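Local coordinates for acetone carboxylase alpha subunit (Xanthobacter autotrophicus Py2, PDB 5M45), which serves as the alpha subunit of a six-chain assembly, belongs to the hydantoinase B/oxoprolinase family and carries a bound manganese ion, at residues E89-L94 with L102-G107; E301-P306 with I606-M611; G658-K663 with E673-A678. All blocks are in the same frame, centred on the assembly; numbering follows the deposited sequence.

How the contacts relate
The three contacts follow one another along the chain and do not touch. Contacts 1 and 2 both belong to the hydantoinase B/oxoprolinase region, on opposite sides of the chain's centre, with centres about 36 Å apart and nearest atoms about 21 Å apart. Contact 1 is a buried hairpin: the side chain of Leu90 is about 10 Å from the manganese ion and that of Thr93 about 10 Å from 3,6,9,12,15-pentaoxaheptadecan-1-ol. Contact 2 joins a loop to the lead-in of a strand, beside a second copy of the subunit. Contact 3 is a peripheral turn-and-helix packing, its centre about 51 Å from that of contact 1 and about 47 Å from that of contact 2.

Contact 1: residues E89-L94 with L102-G107; sequences ELCFTL and LLTSTG
Thr93 and Thr104 face each other across an antiparallel hairpin as a non-hydrogen-bonded pair, their side chains side by side and pointing the same way. Thr93 OG1 donates to Thr104 OG1 at 3.0 Å. A chi1 of -174° sets Thr104 OG1 anti to its backbone N, beside the carbonyl carbon, and it donates in turn to Ser105 O, in the carbonyl plane on a lone pair. Cys91 SG, on the same strand as Thr93, rests 3.5 Å from Thr104 OG1. The methyl CG2 of Thr93 lies against Leu103 O.

Ser105 acts differently. Its backbone N bonds to Phe92 O at 3.0 Å, but the return bond from Phe92 N ends on the hydroxyl, Ser105 OG, 3.1 Å away and nearly straight at 171°. Ser105 OG thus stands where a strand carbonyl would be expected, and it donates onward to Thr106 O. The backbone N and O of Phe92 are therefore both bonded to Ser105, one to its hydroxyl and one to its N-H.

At the other end, Leu94 N bonds to Leu103 O at 3.0 Å, whereas Leu94 O takes the N-H of Leu102 at 2.9 Å. The helical psi of Leu102 is consistent with a classic beta bulge opposite Leu94. The side chains of Leu94 and Leu102 cross obliquely, their CD2 methyls meeting at 3.8 Å, while Leu102 CD1 leans on Leu94 O.

Within this chain the hairpin lies at one end of a seven-stranded antiparallel sheet, with strand 165-175 beyond strand 90-95. Helix 111-124 packs on Thr93 and Thr104 through Val112; on the other face helix 227-255 meets Phe92 and Leu94, and helix 54-75 meets Leu103 through Phe61 and Leu64.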
loop_
_atom_site.group_PDB
_atom_site.type_symbol
_atom_site.label_atom_id
_atom_site.label_comp_id
_atom_site.label_asym_id
_atom_site.label_seq_id
_atom_site.Cartn_x
_atom_site.Cartn_y
_atom_site.Cartn_z
ATOM N N GLU A 89 -18.587 14.554 -8.874
ATOM C CA GLU A 89 -17.403 14.768 -7.998
ATOM C C GLU A 89 -16.106 14.505 -8.778
ATOM O O GLU A 89 -15.413 13.498 -8.575
ATOM C CB GLU A 89 -17.494 13.968 -6.687
ATOM C CG GLU A 89 -18.853 13.996 -5.961
ATOM C CD GLU A 89 -19.462 15.363 -5.717
ATOM O OE1 GLU A 89 -20.641 15.414 -5.304
ATOM O OE2 GLU A 89 -18.777 16.424 -5.905
ATOM N N LEU A 90 -15.848 15.401 -9.738
ATOM C CA LEU A 90 -14.652 15.409 -10.588
ATOM C C LEU A 90 -14.346 16.852 -10.982
ATOM O O LEU A 90 -15.187 17.736 -10.807
ATOM C CB LEU A 90 -14.795 14.498 -11.837
ATOM C CG LEU A 90 -15.608 14.972 -13.043
ATOM C CD1 LEU A 90 -15.348 14.082 -14.259
ATOM C CD2 LEU A 90 -17.097 15.062 -12.738
ATOM N N CYS A 91 -13.140 17.072 -11.494
ATOM C CA CYS A 91 -12.672 18.440 -11.875
ATOM C C CYS A 91 -11.532 18.323 -12.887
ATOM O O CYS A 91 -10.690 17.427 -12.762
ATOM C CB CYS A 91 -12.214 19.183 -10.634
ATOM S SG CYS A 91 -11.554 20.851 -10.846
ATOM N N PHE A 92 -11.509 19.225 -13.874
ATOM C CA PHE A 92 -10.395 19.367 -14.824
ATOM C C PHE A 92 -9.865 20.804 -14.837
ATOM O O PHE A 92 -10.657 21.771 -14.841
ATOM C CB PHE A 92 -10.816 18.973 -16.243
ATOM C CG PHE A 92 -11.132 17.502 -16.383
ATOM C CD1 PHE A 92 -10.107 16.565 -16.538
ATOM C CD2 PHE A 92 -12.439 17.044 -16.317
ATOM C CE1 PHE A 92 -10.391 15.210 -16.638
ATOM C CE2 PHE A 92 -12.728 15.688 -16.438
ATOM C CZ PHE A 92 -11.710 14.772 -16.589
ATOM N N THR A 93 -8.547 20.929 -14.822
ATOM C CA THR A 93 -7.884 22.191 -14.628
ATOM C C THR A 93 -6.688 22.354 -15.621
ATOM O O THR A 93 -5.914 21.390 -15.873
ATOM C CB THR A 93 -7.437 22.337 -13.160
ATOM O OG1 THR A 93 -8.563 22.141 -12.275
ATOM C CG2 THR A 93 -6.831 23.733 -12.923
ATOM N N LEU A 94 -6.549 23.572 -16.173
ATOM C CA LEU A 94 -5.469 23.907 -17.126
ATOM C C LEU A 94 -4.386 24.735 -16.404
ATOM O O LEU A 94 -4.726 25.715 -15.727
ATOM C CB LEU A 94 -6.039 24.660 -18.332
ATOM C CG LEU A 94 -5.055 25.197 -19.388
ATOM C CD1 LEU A 94 -4.224 24.086 -20.031
ATOM C CD2 LEU A 94 -5.843 25.969 -20.439
ATOM N N LEU A 102 -4.654 28.467 -14.687
ATOM C CA LEU A 102 -5.228 29.567 -15.469
ATOM C C LEU A 102 -6.768 29.566 -15.457
ATOM O O LEU A 102 -7.380 30.611 -15.399
ATOM C CB LEU A 102 -4.916 29.398 -16.966
ATOM C CG LEU A 102 -3.718 29.387 -17.832
ATOM C CD1 LEU A 102 -2.730 28.295 -17.535
ATOM C CD2 LEU A 102 -4.238 29.242 -19.273
ATOM N N LEU A 103 -7.365 28.390 -15.666
ATOM C CA LEU A 103 -8.828 28.188 -15.766
ATOM C C LEU A 103 -9.182 26.781 -15.250
ATOM O O LEU A 103 -8.356 25.827 -15.321
ATOM C CB LEU A 103 -9.281 28.285 -17.232
ATOM C CG LEU A 103 -9.159 29.668 -17.881
ATOM C CD1 LEU A 103 -9.359 29.665 -19.366
ATOM C CD2 LEU A 103 -10.160 30.650 -17.291
ATOM N N THR A 104 -10.438 26.611 -14.839
ATOM C CA THR A 104 -10.910 25.319 -14.325
ATOM C C THR A 104 -12.389 25.094 -14.609
ATOM O O THR A 104 -13.151 26.039 -14.704
ATOM C CB THR A 104 -10.609 25.213 -12.790
ATOM O OG1 THR A 104 -10.924 23.927 -12.285
ATOM C CG2 THR A 104 -11.357 26.255 -12.013
ATOM N N SER A 105 -12.798 23.829 -14.712
ATOM C CA SER A 105 -14.233 23.474 -14.565
ATOM C C SER A 105 -14.682 23.775 -13.123
ATOM O O SER A 105 -13.841 24.015 -12.269
ATOM C CB SER A 105 -14.469 21.972 -14.863
ATOM O OG SER A 105 -13.949 21.134 -13.834
ATOM N N THR A 106 -15.986 23.698 -12.856
ATOM C CA THR A 106 -16.507 23.656 -11.495
ATOM C C THR A 106 -16.385 22.209 -10.972
ATOM O O THR A 106 -15.653 21.415 -11.554
ATOM C CB THR A 106 -17.940 24.268 -11.376
ATOM O OG1 THR A 106 -18.882 23.481 -12.121
ATOM C CG2 THR A 106 -17.983 25.679 -11.922
ATOM N N GLY A 107 -17.086 21.868 -9.886
ATOM C CA GLY A 107 -16.984 20.547 -9.255
ATOM C C GLY A 107 -16.056 20.605 -8.031
ATOM O O GLY A 107 -16.126 21.555 -7.257
#

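Contact 2: residues E301-P306 with I606-M611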
loop_
_atom_site.group_PDB
_atom_site.type_symbol
_atom_site.label_atom_id
_atom_site.label_comp_id
_atom_site.label_asym_id
_atom_site.label_seq_id
_atom_site.Cartn_x
_atom_site.Cartn_y
_atom_site.Cartn_z
ATOM N N GLU A 301 -15.646 1.771 23.064
ATOM C CA GLU A 301 -15.361 0.392 22.666
ATOM C C GLU A 301 -15.669 0.042 21.196
ATOM O O GLU A 301 -15.101 -0.898 20.658
ATOM C CB GLU A 301 -16.042 -0.622 23.602
ATOM C CG GLU A 301 -17.568 -0.632 23.527
ATOM C CD GLU A 301 -18.222 -1.860 24.172
ATOM O OE1 GLU A 301 -19.372 -1.688 24.650
ATOM O OE2 GLU A 301 -17.619 -2.988 24.158
ATOM N N ASP A 302 -16.561 0.784 20.539
ATOM C CA ASP A 302 -16.915 0.522 19.140
ATOM C C ASP A 302 -15.937 1.177 18.139
ATOM O O ASP A 302 -16.151 1.067 16.941
ATOM C CB ASP A 302 -18.374 0.928 18.853
ATOM C CG ASP A 302 -19.394 -0.037 19.488
ATOM O OD1 ASP A 302 -18.961 -1.099 20.005
ATOM O OD2 ASP A 302 -20.632 0.233 19.434
ATOM N N VAL A 303 -14.881 1.848 18.637
ATOM C CA VAL A 303 -13.748 2.236 17.825
ATOM C C VAL A 303 -12.600 1.221 18.085
ATOM O O VAL A 303 -11.813 1.383 19.035
ATOM C CB VAL A 303 -13.291 3.676 18.108
ATOM C CG1 VAL A 303 -12.134 4.075 17.208
ATOM C CG2 VAL A 303 -14.465 4.665 17.888
ATOM N N ARG A 304 -12.504 0.208 17.222
ATOM C CA ARG A 304 -11.568 -0.907 17.413
ATOM C C ARG A 304 -10.299 -0.674 16.633
ATOM O O ARG A 304 -10.097 -1.268 15.586
ATOM C CB ARG A 304 -12.203 -2.246 17.006
ATOM C CG ARG A 304 -13.247 -2.575 18.012
ATOM C CD ARG A 304 -14.063 -3.849 17.886
ATOM N NE ARG A 304 -15.175 -3.528 18.802
ATOM C CZ ARG A 304 -16.286 -4.242 19.026
ATOM N NH1 ARG A 304 -16.443 -5.452 18.456
ATOM N NH2 ARG A 304 -17.226 -3.728 19.861
ATOM N N VAL A 305 -9.451 0.203 17.132
ATOM C CA VAL A 305 -8.197 0.492 16.449
ATOM C C VAL A 305 -7.082 -0.467 16.921
ATOM O O VAL A 305 -7.095 -0.921 18.036
ATOM C CB VAL A 305 -7.779 1.967 16.581
ATOM C CG1 VAL A 305 -8.697 2.859 15.747
ATOM C CG2 VAL A 305 -7.695 2.426 18.022
ATOM N N PRO A 306 -6.127 -0.793 16.037
ATOM C CA PRO A 306 -5.128 -1.820 16.315
ATOM C C PRO A 306 -3.880 -1.344 17.075
ATOM O O PRO A 306 -2.971 -2.134 17.210
ATOM C CB PRO A 306 -4.752 -2.286 14.894
ATOM C CG PRO A 306 -4.814 -1.052 14.094
ATOM C CD PRO A 306 -5.995 -0.300 14.649
ATOM N N ILE A 606 -18.839 8.109 15.343
ATOM C CA ILE A 606 -17.658 7.481 14.710
ATOM C C ILE A 606 -17.513 6.047 15.221
ATOM O O ILE A 606 -17.470 5.810 16.431
ATOM C CB ILE A 606 -16.328 8.176 15.073
ATOM C CG1 ILE A 606 -16.363 9.609 14.640
ATOM C CG2 ILE A 606 -15.158 7.441 14.372
ATOM C CD1 ILE A 606 -15.121 10.404 15.070
ATOM N N THR A 607 -17.446 5.101 14.286
ATOM C CA THR A 607 -17.217 3.699 14.602
ATOM C C THR A 607 -16.277 3.053 13.568
ATOM O O THR A 607 -16.037 3.616 12.504
ATOM C CB THR A 607 -18.523 2.871 14.659
ATOM O OG1 THR A 607 -19.140 2.838 13.368
ATOM C CG2 THR A 607 -19.520 3.407 15.686
ATOM N N THR A 608 -15.748 1.879 13.912
ATOM C CA THR A 608 -15.082 0.999 12.955
ATOM C C THR A 608 -16.065 -0.090 12.536
ATOM O O THR A 608 -17.114 -0.273 13.180
ATOM C CB THR A 608 -13.803 0.350 13.543
ATOM O OG1 THR A 608 -14.097 -0.354 14.770
ATOM C CG2 THR A 608 -12.767 1.447 13.817
ATOM N N GLU A 609 -15.713 -0.819 11.495
ATOM C CA GLU A 609 -16.614 -1.784 10.862
ATOM C C GLU A 609 -17.215 -2.826 11.842
ATOM O O GLU A 609 -16.522 -3.334 12.733
ATOM C CB GLU A 609 -15.992 -2.427 9.598
ATOM C CG GLU A 609 -14.940 -3.501 9.780
ATOM C CD GLU A 609 -14.343 -4.011 8.431
ATOM O OE1 GLU A 609 -13.093 -4.138 8.349
ATOM O OE2 GLU A 609 -15.089 -4.302 7.463
ATOM N N GLU A 610 -18.521 -3.073 11.671
ATOM C CA GLU A 610 -19.279 -4.041 12.481
ATOM C C GLU A 610 -20.130 -4.913 11.537
ATOM O O GLU A 610 -20.617 -4.426 10.514
ATOM C CB GLU A 610 -20.122 -3.219 13.496
ATOM C CG GLU A 610 -21.340 -3.833 14.135
ATOM C CD GLU A 610 -21.963 -2.894 15.170
ATOM O OE1 GLU A 610 -23.114 -2.383 14.969
ATOM O OE2 GLU A 610 -21.273 -2.606 16.192
ATOM N N MET A 611 -20.282 -6.197 11.874
ATOM C CA MET A 611 -21.075 -7.147 11.057
ATOM C C MET A 611 -22.553 -6.694 10.961
ATOM O O MET A 611 -23.165 -6.348 11.982
ATOM C CB MET A 611 -20.984 -8.568 11.620
ATOM C CG MET A 611 -19.588 -9.183 11.508
ATOM S SD MET A 611 -19.410 -10.752 12.329
ATOM C CE MET A 611 -19.195 -10.208 14.000
HETATM O O HOH W 1 -17.315 -1.138 15.801
#
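Arg304 and Thr608 cross at about a right angle, with the threonine hydroxyl against CB of the arginine. Arg304 CB lies 3.5 Å from Thr608 OG1, and Arg304 CG is 4.0 Å from the same oxygen. The backbone N of Arg304 donates to Thr608 OG1 at 3.0 Å, with an angle of 163° at the hydrogen, so the hydroxyl meets both the start of the side chain and the peptide that carries it. From CG to NE the arginine chain runs extended, alongside its own loop toward Glu301 and Asp302. NE donates to Glu301 O at 3.2 Å, the acceptor lying in the guanidinium plane at its edge, and at the tip NH2 forms a salt bridge with Asp302 OD1 at 3.2 Å. These two bonds hold the guanidinium to residues 301-302, the first of them in its plane.

The contact joins the loop between strands 286-297 and 313-324 of a mixed sheet to the approach to strand 610-612, which within this chain is an outermost strand of a separate antiparallel sheet. Here Thr608 N reaches Asp302 O at 3.2 Å, in the carbonyl plane and almost straight at 174°. A water donates to the same Asp302 O at 2.7 Å and to Thr608 O, a further, water-mediated link. Alongside, Val303 CG2 touches Ile606 O.

Asp302 OD2 and Glu610 OE2 stand 4.4 Å apart; Lys600 makes salt bridges to both and probably offsets their repulsion, and Arg559 adds a further bridge to Asp302, while Glu610 OE1 bonds to His563. Arg304 also packs on Val305 of the second subunit, whose Ser307 bonds to Glu609.

Contact 3: residues G658-K663 with E673-A678. Unlike the reference sequence in segment 673-678: Thr674 (reference Ala), Ala675 (reference Gly).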
loop_
_atom_site.group_PDB
_atom_site.type_symbol
_atom_site.label_atom_id
_atom_site.label_comp_id
_atom_site.label_asym_id
_atom_site.label_seq_id
_atom_site.Cartn_x
_atom_site.Cartn_y
_atom_site.Cartn_z
ATOM N N GLY A 658 -40.473 31.672 21.110
ATOM C CA GLY A 658 -41.517 32.392 21.835
ATOM C C GLY A 658 -42.817 32.504 21.060
ATOM O O GLY A 658 -43.607 33.439 21.290
ATOM N N VAL A 659 -43.053 31.566 20.135
ATOM C CA VAL A 659 -44.256 31.616 19.296
ATOM C C VAL A 659 -45.269 30.577 19.782
ATOM O O VAL A 659 -44.924 29.406 20.000
ATOM C CB VAL A 659 -43.902 31.411 17.790
ATOM C CG1 VAL A 659 -45.157 31.349 16.923
ATOM C CG2 VAL A 659 -42.964 32.516 17.297
ATOM N N VAL A 660 -46.511 31.030 19.988
ATOM C CA VAL A 660 -47.614 30.151 20.367
ATOM C C VAL A 660 -48.388 29.771 19.108
ATOM O O VAL A 660 -48.934 30.635 18.423
ATOM C CB VAL A 660 -48.553 30.829 21.391
ATOM C CG1 VAL A 660 -49.709 29.890 21.775
ATOM C CG2 VAL A 660 -47.755 31.259 22.630
ATOM N N VAL A 661 -48.418 28.480 18.802
ATOM C CA VAL A 661 -49.233 27.942 17.693
ATOM C C VAL A 661 -50.350 27.058 18.190
ATOM O O VAL A 661 -50.261 26.532 19.290
ATOM C CB VAL A 661 -48.378 27.164 16.651
ATOM C CG1 VAL A 661 -47.359 28.100 16.011
ATOM C CG2 VAL A 661 -47.690 25.960 17.256
ATOM N N ARG A 662 -51.401 26.947 17.372
ATOM C CA ARG A 662 -52.542 26.052 17.601
ATOM C C ARG A 662 -53.035 25.439 16.310
ATOM O O ARG A 662 -53.059 26.071 15.280
ATOM C CB ARG A 662 -53.723 26.772 18.218
ATOM C CG ARG A 662 -53.776 26.525 19.735
ATOM C CD ARG A 662 -55.025 26.999 20.448
ATOM N NE ARG A 662 -55.325 28.410 20.261
ATOM C CZ ARG A 662 -54.706 29.427 20.863
ATOM N NH1 ARG A 662 -55.124 30.640 20.564
ATOM N NH2 ARG A 662 -53.678 29.295 21.719
ATOM N N LYS A 663 -53.516 24.214 16.428
ATOM C CA LYS A 663 -53.976 23.427 15.314
ATOM C C LYS A 663 -55.381 23.881 14.950
ATOM O O LYS A 663 -56.269 23.926 15.806
ATOM C CB LYS A 663 -53.941 21.943 15.709
ATOM C CG LYS A 663 -53.458 21.003 14.622
ATOM C CD LYS A 663 -52.979 19.666 15.151
ATOM C CE LYS A 663 -53.642 18.512 14.414
ATOM N NZ LYS A 663 -53.045 17.211 14.813
ATOM N N GLU A 673 -51.459 35.470 17.834
ATOM C CA GLU A 673 -50.647 36.681 17.834
ATOM C C GLU A 673 -50.551 37.337 19.231
ATOM O O GLU A 673 -49.471 37.806 19.611
ATOM C CB GLU A 673 -51.119 37.677 16.724
ATOM C CG GLU A 673 -50.657 37.369 15.275
ATOM C CD GLU A 673 -51.574 36.412 14.484
ATOM O OE1 GLU A 673 -51.312 36.084 13.276
ATOM O OE2 GLU A 673 -52.635 36.031 15.062
ATOM N N THR A 674 -51.654 37.344 19.986
ATOM C CA THR A 674 -51.684 37.924 21.341
ATOM C C THR A 674 -50.846 37.105 22.337
ATOM O O THR A 674 -50.061 37.659 23.110
ATOM C CB THR A 674 -53.135 38.063 21.884
ATOM O OG1 THR A 674 -53.835 39.041 21.118
ATOM C CG2 THR A 674 -53.161 38.516 23.351
ATOM N N ALA A 675 -51.044 35.792 22.323
ATOM C CA ALA A 675 -50.325 34.898 23.232
ATOM C C ALA A 675 -48.812 34.862 22.893
ATOM O O ALA A 675 -47.980 34.705 23.800
ATOM C CB ALA A 675 -50.940 33.514 23.184
ATOM N N THR A 676 -48.474 35.038 21.607
ATOM C CA THR A 676 -47.072 35.105 21.151
ATOM C C THR A 676 -46.372 36.387 21.692
ATOM O O THR A 676 -45.209 36.345 22.157
ATOM C CB THR A 676 -46.997 35.037 19.589
ATOM O OG1 THR A 676 -47.382 33.733 19.146
ATOM C CG2 THR A 676 -45.580 35.337 19.032
ATOM N N ALA A 677 -47.053 37.522 21.602
ATOM C CA ALA A 677 -46.500 38.783 22.141
ATOM C C ALA A 677 -46.217 38.661 23.641
ATOM O O ALA A 677 -45.158 39.095 24.091
ATOM C CB ALA A 677 -47.419 39.977 21.863
ATOM N N ALA A 678 -47.138 38.037 24.387
ATOM C CA ALA A 678 -46.974 37.828 25.823
ATOM C C ALA A 678 -45.841 36.850 26.109
ATOM O O ALA A 678 -45.069 37.080 27.041
ATOM C CB ALA A 678 -48.250 37.321 26.465
#
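The backbones of Val659 and Thr676 draw closest, CA to CA 4.9 Å, just after Gly658, whose positive phi of 67° takes the chain out of helix 652-657. Thr676 carries the polar contact. With OG1 anti to its carbonyl carbon and beside its own N (chi1 -69°), the hydroxyl meets Val660 N, which donates to OG1 at 3.0 Å and 161°. OG1 in turn bonds to Asp672 O, four residues earlier, just before the helix begins. The methyl CG2 of Thr676, anti to its N, also meets the other segment, 3.5 Å from Gly658 O. Val659 lies alongside Thr676, CG1 approaching OG1 at 3.9 Å.

Val660 directs its CB toward the helix. Its CG2 sits 3.9 Å from the CB of Ala675, a residue that differs from the reference sequence, and 3.6 Å from Ala675 O. Residues 661-663 pair with strand 669-671 in a hairpin that leads straight into helix 673-690, so this contact folds the helix's first turn back against residues 658-660. Pro636 and Val671 also touch Thr676, and Arg662 forms a salt bridge with Asp672.

A single hydroxyl thus both accepts from the N-H of Val660 and donates to the carbonyl just ahead of the helix, satisfying a buried threonine, while Val660 CG2 and Ala675 CB make the apolar contact beside it.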